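Local atomic coordinates of metallo-beta-lactamase (Serratia marcescens, PDB entry 6K4X), a protein that hydrolyses the beta-lactam ring of antibiotics as a subclass B3 metallo-beta-lactamase, with two zinc ions in its active site. Residues 207-211 / 236-242; 79-85 / 120-125; 183-187 / 256-261; 9-13 / 54-58. Residues are numbered along the deposited sequence.

Contact 1: 207-211 / 236-242; sequences SCDIA and YVDNGAC
Residues 207-211 are extended at Ser207 and Cys208, kink at Asp209 (phi/psi -77/-43) and enter a strand at Ile210, while 236-242 pass from 3-10 Tyr236 through extended Val237 and Asp238 into a type I turn, Asp238 to Ala241, and a helix. CA atoms pair Asp209 with Asn239 (4.3 Å) and Ile210 with Val237 (4.8 Å). A single direct hydrogen bond joins the backbones, Asp238 N to Asp209 O at 2.8 Å, flanked by CA-H...O contacts from Val237 CA to Asp209 O (3.3 Å) and Asn239 CA to Cys208 O (3.1 Å). Water 1 bridges Cys208 N and Asn239 O; water 3 links Ala211 N with Tyr236 O. Asp238 (chi1 t) takes Gly240 N on OD1 (3.0 Å), capping the helix start. The disulfide Cys208 SG-Cys242 SG (2.1 Å, chi3 77°) joins a t and an m rotamer. Beside it Ala211 CB meets Ala241 CB at 3.8 Å; farther along, Ile210 CG1 meets Val237 CG2 at 3.7 Å. The disulfide ties the beginning of helix 241-260 to the loop before strand 210-213, an edge of the five-stranded sheet of the alpha-beta/beta-alpha fold; strand 166-173 pairs with Ile210, and Arg224 of helix 221-231 salt-bridges Asp238.

Contact 2: 79-85 / 120-125; sequences GGISAMQ and FPGSAK. With SO4 (sulfate ion), chain F.
This is a partly buried helix-to-loop contact, in which the segment 120-125, extended from Phe120 to Ala124 and leading toward strand 126-129, runs past the first turns of helix 81-88. CA atoms are closest at Gly79-Phe120 (5.2 Å) and Ser82-Ser123 (4.1 Å). Ser82, chi1 t, donates from OG to Gly122 O at 2.7 Å. Water 6 joins Ser82 N (2.8 Å) to Pro121 O (2.7 Å), and water 5 joins Ser82 O and Gln85 OE1 to Ala124 N. Gly79 CA lies 3.9 Å from Phe120 CB. Segment 79-85 follows the zinc-binding HXHXDH motif, His72 to His77, of the metallo-beta-lactamase fold, and the Phe120 side chain comes to about 6 Å from that of His74. Gln85 (chi1 t, chi2 m) sets CG 3.5 Å from Ala124 O, while its NE2 donates to Ala90 O. Lys125, with positive phi (63°), gives its N to O3 of a sulfate, probably from the crystallisation liquor, at 2.9 Å; Arg127 is also hydrogen-bonded to it.

Contact 3: 183-187 / 256-261; sequences SYRFS and RLASEK
Phe186 turns the edge of its ring to the guanidinium of Arg256, its CD2 lying 3.6 Å from Arg256 CZ over one face of the planar group, while Phe186 CB packs on Leu257 CD2 at 3.9 Å. The chain is extended at Tyr184 and Arg185 and bends at Phe186 and Ser187 into a 3-10 turn (phi/psi -62/-37 and -63/-16); the partner is the last turn of helix 241-260. The closest CA pair is Ser187-Leu257, 6.3 Å. Glu260 (chi1 m, chi2 t) sets its carboxylate against this bend: OE2 accepts from Phe186 N at 2.8 Å, and OE1 from both Ser187 N at 2.8 Å and Ser187 OG at 2.7 Å. The carboxylate thereby receives two successive backbone NH groups at the start of the 3-10 turn, where amides are left without acceptors in their own turn. This joins the C-terminal helix of the metallo-beta-lactamase fold to the loop that leads from strand 166-173 to helix 190-205. Within the helix, Arg256 NE forms a salt bridge to Glu260 OE2 (2.8 Å), one turn away, and Arg256 NH2 also reaches Ser180 OG. Arg185, all t through chi3, stretches along the helix end so that NH1 donates to Glu260 O at 2.9 Å, with NH2 salt-bridged to Asp188. Water 7 donates to Ser187 OG (2.6 Å) and Leu257 O (2.8 Å).

Contact 4: 9-13 / 54-58; sequences QQPFT and NIRAM
Apolar packing dominates this surface contact, and Pro11 is at its centre. The extended segment 9-13, which becomes a strand at Phe12, passes the C-terminal turn of helix 47-57, the closest CA pair being Pro11-Asn54 at 5.7 Å. The CG atom of the Pro11 ring, which has C-gamma endo pucker, lies 3.7 Å from Met58 SD and 4.1 Å from Ala57 CB, and Pro11 CD makes a van der Waals contact with Asn54 OD1 at 3.4 Å. Met58 follows the helix with all three chi angles m, a folded rotamer that carries its CE to 3.3 Å from Thr13 OG1 and 4.0 Å from Phe12 C. Strand 12-15 is an outermost strand of the seven-stranded sheet in the metallo-beta-lactamase fold, so the contact joins the N-terminal segment and the sheet's edge to the helix that follows strand 37-40. Polar links collect at Asn54 (chi1 m). Its OD1 accepts from water 8 at 2.8 Å, and that water in turn accepts from Gln9 N at 3.0 Å. Asn54 ND2 donates to Val21 O. Within the first segment, Gln9 NE2 donates to Gln10 O at 3.1 Å, while Gln9 OE1 accepts from Arg3. Thr13 OG1 is hydrogen-bonded to His19, at the neighbouring strand 18-20.

How the contacts relate
Contacts 1 and 3 share helix 241-260, fastened near its start by the disulfide and at its end by Glu260; their centres are 31 Å apart, and along the chain contact 1 is nested inside the loop closed by contact 3. Contact 4 touches two others: Tyr236 OH of contact 1 lies 3.5 Å from Phe12 CE2, and Met84 CE of contact 2 lies 4.2 Å from Ile55 CD1. Contacts 2 and 3 approach the dinuclear zinc site from different parts of the fold, with centres 33 Å apart. The Phe120 side chain is about 9 Å from a zinc ion, and that of Arg256 about 10 Å from the bound 4-amino-2-sulfanylbenzoic acid. Contact 4 lies away from this site.

Contact 1: 207-211 / 236-242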
loop_
_atom_site.group_PDB
_atom_site.type_symbol
_atom_site.label_atom_id
_atom_site.label_comp_id
_atom_site.label_asym_id
_atom_site.label_seq_id
_atom_site.Cartn_x
_atom_site.Cartn_y
_atom_site.Cartn_z
ATOM N N SER A 207 2.375 15.718 2.935
ATOM C CA SER A 207 1.159 16.366 2.447
ATOM C C SER A 207 0.095 15.284 2.235
ATOM O O SER A 207 0.303 14.375 1.453
ATOM C CB SER A 207 1.440 17.119 1.163
ATOM O OG SER A 207 2.459 18.093 1.342
ATOM N N CYS A 208 -1.040 15.366 2.934
ATOM C CA CYS A 208 -1.902 14.185 3.072
ATOM C C CYS A 208 -3.382 14.533 3.243
ATOM O O CYS A 208 -3.915 14.344 4.354
ATOM C CB CYS A 208 -1.442 13.409 4.305
ATOM S SG CYS A 208 -2.363 11.897 4.713
ATOM N N ASP A 209 -4.087 14.876 2.167
ATOM C CA ASP A 209 -5.501 15.172 2.254
ATOM C C ASP A 209 -6.327 13.892 2.373
ATOM O O ASP A 209 -7.310 13.884 3.123
ATOM C CB ASP A 209 -5.987 15.959 1.043
ATOM C CG ASP A 209 -5.341 17.321 0.939
ATOM O OD1 ASP A 209 -5.405 18.068 1.951
ATOM O OD2 ASP A 209 -4.791 17.634 -0.111
ATOM N N ILE A 210 -5.989 12.872 1.591
ATOM C CA ILE A 210 -6.732 11.606 1.564
ATOM C C ILE A 210 -5.715 10.498 1.770
ATOM O O ILE A 210 -4.851 10.306 0.903
ATOM C CB ILE A 210 -7.466 11.409 0.230
ATOM C CG1 ILE A 210 -8.503 12.513 0.019
ATOM C CG2 ILE A 210 -8.067 10.005 0.146
ATOM C CD1 ILE A 210 -9.068 12.550 -1.394
ATOM N N ALA A 211 -5.818 9.780 2.887
ATOM C CA ALA A 211 -4.956 8.623 3.127
ATOM C C ALA A 211 -5.755 7.351 2.900
ATOM O O ALA A 211 -6.867 7.200 3.422
ATOM C CB ALA A 211 -4.360 8.661 4.511
ATOM N N TYR A 236 -13.726 11.163 2.714
ATOM C CA TYR A 236 -12.417 10.510 2.657
ATOM C C TYR A 236 -11.292 11.466 3.030
ATOM O O TYR A 236 -10.164 10.997 3.250
ATOM C CB TYR A 236 -12.140 9.888 1.289
ATOM C CG TYR A 236 -13.186 8.896 0.873
ATOM C CD1 TYR A 236 -13.302 7.677 1.519
ATOM C CD2 TYR A 236 -14.048 9.168 -0.167
ATOM C CE1 TYR A 236 -14.264 6.759 1.154
ATOM C CE2 TYR A 236 -15.023 8.273 -0.524
ATOM C CZ TYR A 236 -15.128 7.065 0.122
ATOM O OH TYR A 236 -16.084 6.173 -0.250
ATOM N N VAL A 237 -11.590 12.766 3.063
ATOM C CA VAL A 237 -10.638 13.792 3.252
ATOM C C VAL A 237 -10.451 14.003 4.744
ATOM O O VAL A 237 -11.417 14.222 5.477
ATOM C CB VAL A 237 -11.080 15.090 2.555
ATOM C CG1 VAL A 237 -10.171 16.250 2.904
ATOM C CG2 VAL A 237 -11.164 14.906 1.053
ATOM N N ASP A 238 -9.200 14.006 5.164
ATOM C CA ASP A 238 -8.840 14.263 6.545
ATOM C C ASP A 238 -7.327 14.472 6.571
ATOM O O ASP A 238 -6.564 13.495 6.438
ATOM C CB ASP A 238 -9.248 13.100 7.453
ATOM C CG ASP A 238 -8.751 13.193 8.883
ATOM O OD1 ASP A 238 -8.061 14.175 9.226
ATOM O OD2 ASP A 238 -9.058 12.239 9.635
ATOM N N ASN A 239 -6.889 15.727 6.636
ATOM C CA ASN A 239 -5.499 16.044 6.417
ATOM C C ASN A 239 -4.648 15.730 7.650
ATOM O O ASN A 239 -3.448 15.892 7.591
ATOM C CB ASN A 239 -5.296 17.484 5.950
ATOM C CG ASN A 239 -5.696 18.515 6.970
ATOM O OD1 ASN A 239 -5.872 18.211 8.146
ATOM N ND2 ASN A 239 -5.892 19.746 6.520
ATOM N N GLY A 240 -5.256 15.162 8.695
ATOM C CA GLY A 240 -4.512 14.620 9.808
ATOM C C GLY A 240 -4.327 13.113 9.728
ATOM O O GLY A 240 -3.742 12.518 10.633
ATOM N N ALA A 241 -4.799 12.462 8.666
ATOM C CA ALA A 241 -4.838 11.005 8.673
ATOM C C ALA A 241 -3.438 10.398 8.659
ATOM O O ALA A 241 -3.252 9.373 9.337
ATOM C CB ALA A 241 -5.643 10.508 7.512
ATOM N N CYS A 242 -2.489 10.957 7.905
ATOM C CA CYS A 242 -1.167 10.391 7.915
ATOM C C CYS A 242 -0.500 10.595 9.283
ATOM O O CYS A 242 0.221 9.717 9.757
ATOM C CB CYS A 242 -0.323 10.992 6.800
ATOM S SG CYS A 242 -0.836 10.499 5.139
HETATM O O HOH W 1 -1.749 16.930 5.452
HETATM O O HOH W 2 -4.732 20.078 3.548
HETATM O O HOH W 3 -7.804 10.853 4.902
HETATM O O HOH W 4 -9.537 8.133 3.135
#

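Contact 2: 79-85 / 120-125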
loop_
_atom_site.group_PDB
_atom_site.type_symbol
_atom_site.label_atom_id
_atom_site.label_comp_id
_atom_site.label_asym_id
_atom_site.label_seq_id
_atom_site.Cartn_x
_atom_site.Cartn_y
_atom_site.Cartn_z
ATOM N N GLY A 79 0.401 -10.766 -2.708
ATOM C CA GLY A 79 0.118 -12.102 -3.193
ATOM C C GLY A 79 -0.523 -12.117 -4.561
ATOM O O GLY A 79 -0.334 -13.089 -5.305
ATOM N N GLY A 80 -1.287 -11.070 -4.898
ATOM C CA GLY A 80 -1.965 -10.984 -6.164
ATOM C C GLY A 80 -1.163 -10.296 -7.252
ATOM O O GLY A 80 -1.643 -10.199 -8.384
ATOM N N ILE A 81 0.006 -9.744 -6.921
ATOM C CA ILE A 81 0.737 -8.962 -7.878
ATOM C C ILE A 81 1.159 -9.799 -9.082
ATOM O O ILE A 81 1.050 -9.333 -10.206
ATOM C CB ILE A 81 1.924 -8.222 -7.241
ATOM C CG1 ILE A 81 1.371 -7.118 -6.333
ATOM C CG2 ILE A 81 2.855 -7.683 -8.326
ATOM C CD1 ILE A 81 2.413 -6.341 -5.583
ATOM N N SER A 82 1.654 -11.014 -8.847
ATOM C CA SER A 82 2.165 -11.802 -9.962
ATOM C C SER A 82 1.071 -12.047 -11.002
ATOM O O SER A 82 1.278 -11.917 -12.205
ATOM C CB SER A 82 2.739 -13.093 -9.466
ATOM O OG SER A 82 3.178 -13.902 -10.552
ATOM N N ALA A 83 -0.108 -12.429 -10.517
ATOM C CA ALA A 83 -1.230 -12.700 -11.393
ATOM C C ALA A 83 -1.640 -11.424 -12.135
ATOM O O ALA A 83 -1.934 -11.449 -13.336
ATOM C CB ALA A 83 -2.394 -13.291 -10.639
ATOM N N MET A 84 -1.711 -10.303 -11.421
ATOM C CA MET A 84 -2.054 -9.027 -12.056
ATOM C C MET A 84 -0.984 -8.628 -13.081
ATOM O O MET A 84 -1.307 -8.080 -14.139
ATOM C CB MET A 84 -2.226 -7.931 -11.010
ATOM C CG MET A 84 -3.465 -8.070 -10.117
ATOM S SD MET A 84 -5.025 -8.234 -10.991
ATOM C CE MET A 84 -4.832 -6.953 -12.240
ATOM N N GLN A 85 0.288 -8.888 -12.798
ATOM C CA GLN A 85 1.379 -8.571 -13.728
ATOM C C GLN A 85 1.167 -9.345 -15.036
ATOM O O GLN A 85 1.273 -8.806 -16.113
ATOM C CB GLN A 85 2.718 -8.898 -13.074
ATOM C CG GLN A 85 3.926 -8.377 -13.845
ATOM C CD GLN A 85 4.198 -9.142 -15.116
ATOM O OE1 GLN A 85 4.127 -10.373 -15.157
ATOM N NE2 GLN A 85 4.519 -8.421 -16.173
ATOM N N PHE A 120 4.188 -16.504 -1.244
ATOM C CA PHE A 120 3.200 -16.127 -2.214
ATOM C C PHE A 120 3.816 -16.224 -3.603
ATOM O O PHE A 120 5.017 -16.461 -3.762
ATOM C CB PHE A 120 2.648 -14.737 -1.879
ATOM C CG PHE A 120 3.676 -13.630 -1.848
ATOM C CD1 PHE A 120 4.346 -13.319 -0.676
ATOM C CD2 PHE A 120 3.962 -12.903 -2.990
ATOM C CE1 PHE A 120 5.286 -12.301 -0.649
ATOM C CE2 PHE A 120 4.920 -11.905 -2.967
ATOM C CZ PHE A 120 5.562 -11.593 -1.793
ATOM N N PRO A 121 3.026 -16.089 -4.681
ATOM C CA PRO A 121 3.586 -16.301 -6.009
ATOM C C PRO A 121 4.591 -15.210 -6.399
ATOM O O PRO A 121 4.311 -14.014 -6.282
ATOM C CB PRO A 121 2.350 -16.270 -6.914
ATOM C CG PRO A 121 1.221 -16.668 -6.003
ATOM C CD PRO A 121 1.552 -15.997 -4.695
ATOM N N GLY A 122 5.746 -15.625 -6.912
ATOM C CA GLY A 122 6.738 -14.698 -7.388
ATOM C C GLY A 122 6.278 -14.006 -8.652
ATOM O O GLY A 122 5.567 -14.594 -9.479
ATOM N N SER A 123 6.684 -12.751 -8.812
ATOM C CA SER A 123 6.292 -11.950 -9.955
ATOM C C SER A 123 7.464 -11.771 -10.932
ATOM O O SER A 123 8.614 -11.702 -10.537
ATOM C CB SER A 123 5.734 -10.624 -9.502
ATOM O OG SER A 123 5.288 -9.828 -10.596
ATOM N N ALA A 124 7.116 -11.637 -12.216
ATOM C CA ALA A 124 8.003 -11.143 -13.249
ATOM C C ALA A 124 8.060 -9.610 -13.247
ATOM O O ALA A 124 7.192 -8.936 -12.687
ATOM C CB ALA A 124 7.551 -11.653 -14.599
ATOM N N LYS A 125 9.095 -9.066 -13.897
ATOM C CA LYS A 125 9.190 -7.660 -14.261
ATOM C C LYS A 125 9.215 -6.747 -13.028
ATOM O O LYS A 125 8.641 -5.640 -13.037
ATOM C CB LYS A 125 8.041 -7.234 -15.184
ATOM C CG LYS A 125 7.986 -7.924 -16.537
ATOM C CD LYS A 125 7.520 -6.981 -17.630
ATOM C CE LYS A 125 8.668 -6.127 -18.118
ATOM N NZ LYS A 125 8.290 -5.311 -19.290
HETATM S S SO4 F . 12.233 -9.901 -15.724
HETATM O O1 SO4 F . 12.819 -9.322 -14.531
HETATM O O2 SO4 F . 13.297 -10.861 -16.178
HETATM O O3 SO4 F . 10.947 -10.644 -15.553
HETATM O O4 SO4 F . 11.948 -8.907 -16.757
HETATM O O HOH W 5 4.251 -12.145 -13.039
HETATM O O HOH W 6 2.773 -11.835 -6.373
#

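Contact 3: 183-187 / 256-261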
loop_
_atom_site.group_PDB
_atom_site.type_symbol
_atom_site.label_atom_id
_atom_site.label_comp_id
_atom_site.label_asym_id
_atom_site.label_seq_id
_atom_site.Cartn_x
_atom_site.Cartn_y
_atom_site.Cartn_z
ATOM N N SER A 183 9.992 -15.628 18.183
ATOM C CA SER A 183 11.426 -15.717 18.461
ATOM C C SER A 183 12.161 -14.386 18.283
ATOM O O SER A 183 13.374 -14.355 18.435
ATOM C CB SER A 183 12.014 -16.776 17.564
ATOM O OG SER A 183 11.756 -16.428 16.210
ATOM N N TYR A 184 11.453 -13.310 17.913
ATOM C CA TYR A 184 12.111 -12.052 17.543
ATOM C C TYR A 184 11.965 -10.986 18.629
ATOM O O TYR A 184 10.854 -10.754 19.136
ATOM C CB TYR A 184 11.473 -11.518 16.272
ATOM C CG TYR A 184 12.166 -10.349 15.633
ATOM C CD1 TYR A 184 13.160 -10.563 14.709
ATOM C CD2 TYR A 184 11.782 -9.050 15.902
ATOM C CE1 TYR A 184 13.786 -9.508 14.073
ATOM C CE2 TYR A 184 12.370 -7.990 15.250
ATOM C CZ TYR A 184 13.379 -8.216 14.337
ATOM O OH TYR A 184 13.957 -7.142 13.698
ATOM N N ARG A 185 13.073 -10.316 18.938
ATOM C CA ARG A 185 13.091 -9.231 19.902
ATOM C C ARG A 185 13.457 -7.934 19.186
ATOM O O ARG A 185 14.604 -7.765 18.726
ATOM C CB ARG A 185 14.079 -9.581 21.021
ATOM C CG ARG A 185 14.094 -8.577 22.155
ATOM C CD ARG A 185 14.845 -9.096 23.361
ATOM N NE ARG A 185 14.566 -8.306 24.557
ATOM C CZ ARG A 185 15.306 -7.321 25.036
ATOM N NH1 ARG A 185 14.854 -6.632 26.065
ATOM N NH2 ARG A 185 16.454 -6.991 24.469
ATOM N N PHE A 186 12.519 -6.985 19.137
ATOM C CA PHE A 186 12.792 -5.730 18.456
ATOM C C PHE A 186 13.956 -5.009 19.133
ATOM O O PHE A 186 14.751 -4.359 18.441
ATOM C CB PHE A 186 11.570 -4.811 18.455
ATOM C CG PHE A 186 10.627 -5.113 17.327
ATOM C CD1 PHE A 186 10.783 -4.500 16.094
ATOM C CD2 PHE A 186 9.607 -6.046 17.482
ATOM C CE1 PHE A 186 9.962 -4.831 15.029
ATOM C CE2 PHE A 186 8.757 -6.332 16.427
ATOM C CZ PHE A 186 8.938 -5.732 15.200
ATOM N N SER A 187 14.035 -5.105 20.459
ATOM C CA SER A 187 15.050 -4.419 21.221
ATOM C C SER A 187 16.461 -4.897 20.849
ATOM O O SER A 187 17.441 -4.248 21.238
ATOM C CB SER A 187 14.796 -4.571 22.697
ATOM O OG SER A 187 13.568 -3.982 23.091
ATOM N N ARG A 256 5.325 -2.337 22.299
ATOM C CA ARG A 256 6.135 -3.552 22.088
ATOM C C ARG A 256 7.468 -3.463 22.833
ATOM O O ARG A 256 7.841 -4.397 23.559
ATOM C CB ARG A 256 6.355 -3.769 20.597
ATOM C CG ARG A 256 7.281 -4.936 20.271
ATOM C CD ARG A 256 6.796 -6.271 20.841
ATOM N NE ARG A 256 7.752 -7.338 20.549
ATOM C CZ ARG A 256 7.670 -8.206 19.551
ATOM N NH1 ARG A 256 6.667 -8.157 18.688
ATOM N NH2 ARG A 256 8.627 -9.104 19.405
ATOM N N LEU A 257 8.172 -2.341 22.713
ATOM C CA LEU A 257 9.484 -2.226 23.348
ATOM C C LEU A 257 9.292 -2.328 24.869
ATOM O O LEU A 257 10.105 -2.938 25.577
ATOM C CB LEU A 257 10.182 -0.916 22.970
ATOM C CG LEU A 257 10.628 -0.830 21.515
ATOM C CD1 LEU A 257 11.203 0.542 21.209
ATOM C CD2 LEU A 257 11.613 -1.916 21.141
ATOM N N ALA A 258 8.239 -1.709 25.401
ATOM C CA ALA A 258 7.965 -1.811 26.860
ATOM C C ALA A 258 7.744 -3.277 27.247
ATOM O O ALA A 258 8.227 -3.720 28.308
ATOM C CB ALA A 258 6.788 -0.944 27.231
ATOM N N SER A 259 7.033 -4.032 26.426
ATOM C CA SER A 259 6.687 -5.436 26.704
ATOM C C SER A 259 7.947 -6.312 26.717
ATOM O O SER A 259 7.940 -7.390 27.288
ATOM C CB SER A 259 5.681 -5.977 25.701
ATOM O OG SER A 259 4.504 -5.176 25.623
ATOM N N GLU A 260 9.020 -5.855 26.072
ATOM C CA GLU A 260 10.266 -6.634 25.930
ATOM C C GLU A 260 11.243 -6.370 27.076
ATOM O O GLU A 260 12.246 -7.078 27.211
ATOM C CB GLU A 260 10.967 -6.295 24.618
ATOM C CG GLU A 260 10.172 -6.715 23.408
ATOM C CD GLU A 260 10.912 -6.570 22.102
ATOM O OE1 GLU A 260 11.894 -5.781 22.064
ATOM O OE2 GLU A 260 10.515 -7.233 21.125
ATOM N N LYS A 261 10.996 -5.338 27.871
ATOM C CA LYS A 261 11.933 -5.018 28.947
ATOM C C LYS A 261 12.017 -6.179 29.932
ATOM O O LYS A 261 11.014 -6.805 30.247
ATOM C CB LYS A 261 11.503 -3.762 29.695
ATOM C CG LYS A 261 11.469 -2.523 28.829
ATOM C CD LYS A 261 12.796 -1.874 28.675
ATOM C CE LYS A 261 13.194 -1.078 29.899
ATOM N NZ LYS A 261 14.591 -0.610 29.771
HETATM O O HOH W 7 12.912 -2.790 25.351
#

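Contact 4: 9-13 / 54-58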
loop_
_atom_site.group_PDB
_atom_site.type_symbol
_atom_site.label_atom_id
_atom_site.label_comp_id
_atom_site.label_asym_id
_atom_site.label_seq_id
_atom_site.Cartn_x
_atom_site.Cartn_y
_atom_site.Cartn_z
ATOM N N GLN A 9 -15.507 -6.882 -3.233
ATOM C CA GLN A 9 -15.792 -5.533 -2.753
ATOM C C GLN A 9 -16.115 -4.673 -3.975
ATOM O O GLN A 9 -15.297 -4.562 -4.885
ATOM C CB GLN A 9 -14.599 -4.961 -1.979
ATOM C CG GLN A 9 -14.709 -3.470 -1.697
ATOM C CD GLN A 9 -15.848 -3.126 -0.779
ATOM O OE1 GLN A 9 -15.982 -3.701 0.307
ATOM N NE2 GLN A 9 -16.660 -2.162 -1.192
ATOM N N GLN A 10 -17.324 -4.127 -4.030
ATOM C CA GLN A 10 -17.712 -3.355 -5.191
ATOM C C GLN A 10 -16.789 -2.143 -5.236
ATOM O O GLN A 10 -16.662 -1.407 -4.250
ATOM C CB GLN A 10 -19.176 -2.916 -5.084
ATOM C CG GLN A 10 -19.709 -2.287 -6.365
ATOM C CD GLN A 10 -19.856 -3.287 -7.490
ATOM O OE1 GLN A 10 -20.149 -4.466 -7.250
ATOM N NE2 GLN A 10 -19.654 -2.832 -8.716
ATOM N N PRO A 11 -16.125 -1.860 -6.371
ATOM C CA PRO A 11 -15.170 -0.749 -6.411
ATOM C C PRO A 11 -15.882 0.604 -6.428
ATOM O O PRO A 11 -17.065 0.694 -6.721
ATOM C CB PRO A 11 -14.363 -1.014 -7.685
ATOM C CG PRO A 11 -15.370 -1.737 -8.567
ATOM C CD PRO A 11 -16.134 -2.635 -7.619
ATOM N N PHE A 12 -15.124 1.649 -6.104
ATOM C CA PHE A 12 -15.707 2.961 -5.962
ATOM C C PHE A 12 -14.631 4.009 -6.154
ATOM O O PHE A 12 -13.444 3.794 -5.885
ATOM C CB PHE A 12 -16.370 3.135 -4.589
ATOM C CG PHE A 12 -15.513 2.854 -3.378
ATOM C CD1 PHE A 12 -15.312 1.556 -2.965
ATOM C CD2 PHE A 12 -14.912 3.877 -2.652
ATOM C CE1 PHE A 12 -14.550 1.280 -1.843
ATOM C CE2 PHE A 12 -14.150 3.603 -1.535
ATOM C CZ PHE A 12 -13.944 2.304 -1.143
ATOM N N THR A 13 -15.068 5.175 -6.624
ATOM C CA THR A 13 -14.147 6.293 -6.806
ATOM C C THR A 13 -14.015 7.057 -5.497
ATOM O O THR A 13 -15.010 7.422 -4.875
ATOM C CB THR A 13 -14.609 7.216 -7.933
ATOM O OG1 THR A 13 -14.622 6.434 -9.125
ATOM C CG2 THR A 13 -13.736 8.444 -8.083
ATOM N N ASN A 54 -12.739 -5.807 -10.600
ATOM C CA ASN A 54 -13.043 -4.493 -10.112
ATOM C C ASN A 54 -12.558 -3.423 -11.095
ATOM O O ASN A 54 -13.246 -2.430 -11.321
ATOM C CB ASN A 54 -12.465 -4.295 -8.714
ATOM C CG ASN A 54 -13.219 -5.028 -7.624
ATOM O OD1 ASN A 54 -14.342 -5.505 -7.837
ATOM N ND2 ASN A 54 -12.644 -5.077 -6.432
ATOM N N ILE A 55 -11.353 -3.600 -11.635
ATOM C CA ILE A 55 -10.833 -2.643 -12.591
ATOM C C ILE A 55 -11.768 -2.598 -13.802
ATOM O O ILE A 55 -12.100 -1.518 -14.302
ATOM C CB ILE A 55 -9.394 -3.025 -12.979
ATOM C CG1 ILE A 55 -8.442 -2.808 -11.800
ATOM C CG2 ILE A 55 -8.946 -2.272 -14.217
ATOM C CD1 ILE A 55 -7.088 -3.425 -11.983
ATOM N N ARG A 56 -12.171 -3.766 -14.298
ATOM C CA ARG A 56 -13.095 -3.810 -15.439
ATOM C C ARG A 56 -14.435 -3.155 -15.067
ATOM O O ARG A 56 -15.036 -2.459 -15.887
ATOM C CB ARG A 56 -13.258 -5.246 -15.944
ATOM C CG ARG A 56 -11.981 -5.842 -16.523
ATOM C CD ARG A 56 -12.241 -7.160 -17.227
ATOM N NE ARG A 56 -12.857 -8.188 -16.394
ATOM C CZ ARG A 56 -12.195 -9.112 -15.707
ATOM N NH1 ARG A 56 -10.896 -9.257 -15.901
ATOM N NH2 ARG A 56 -12.824 -9.902 -14.844
ATOM N N ALA A 57 -14.915 -3.387 -13.851
ATOM C CA ALA A 57 -16.197 -2.814 -13.428
ATOM C C ALA A 57 -16.142 -1.283 -13.404
ATOM O O ALA A 57 -17.178 -0.636 -13.542
ATOM C CB ALA A 57 -16.602 -3.378 -12.088
ATOM N N MET A 58 -14.952 -0.704 -13.237
ATOM C CA MET A 58 -14.782 0.749 -13.265
ATOM C C MET A 58 -14.569 1.243 -14.701
ATOM O O MET A 58 -14.379 2.440 -14.926
ATOM C CB MET A 58 -13.617 1.158 -12.365
ATOM C CG MET A 58 -13.880 0.846 -10.891
ATOM S SD MET A 58 -15.377 1.596 -10.195
ATOM C CE MET A 58 -14.879 3.309 -10.059
HETATM O O HOH W 8 -15.541 -7.356 -6.194
#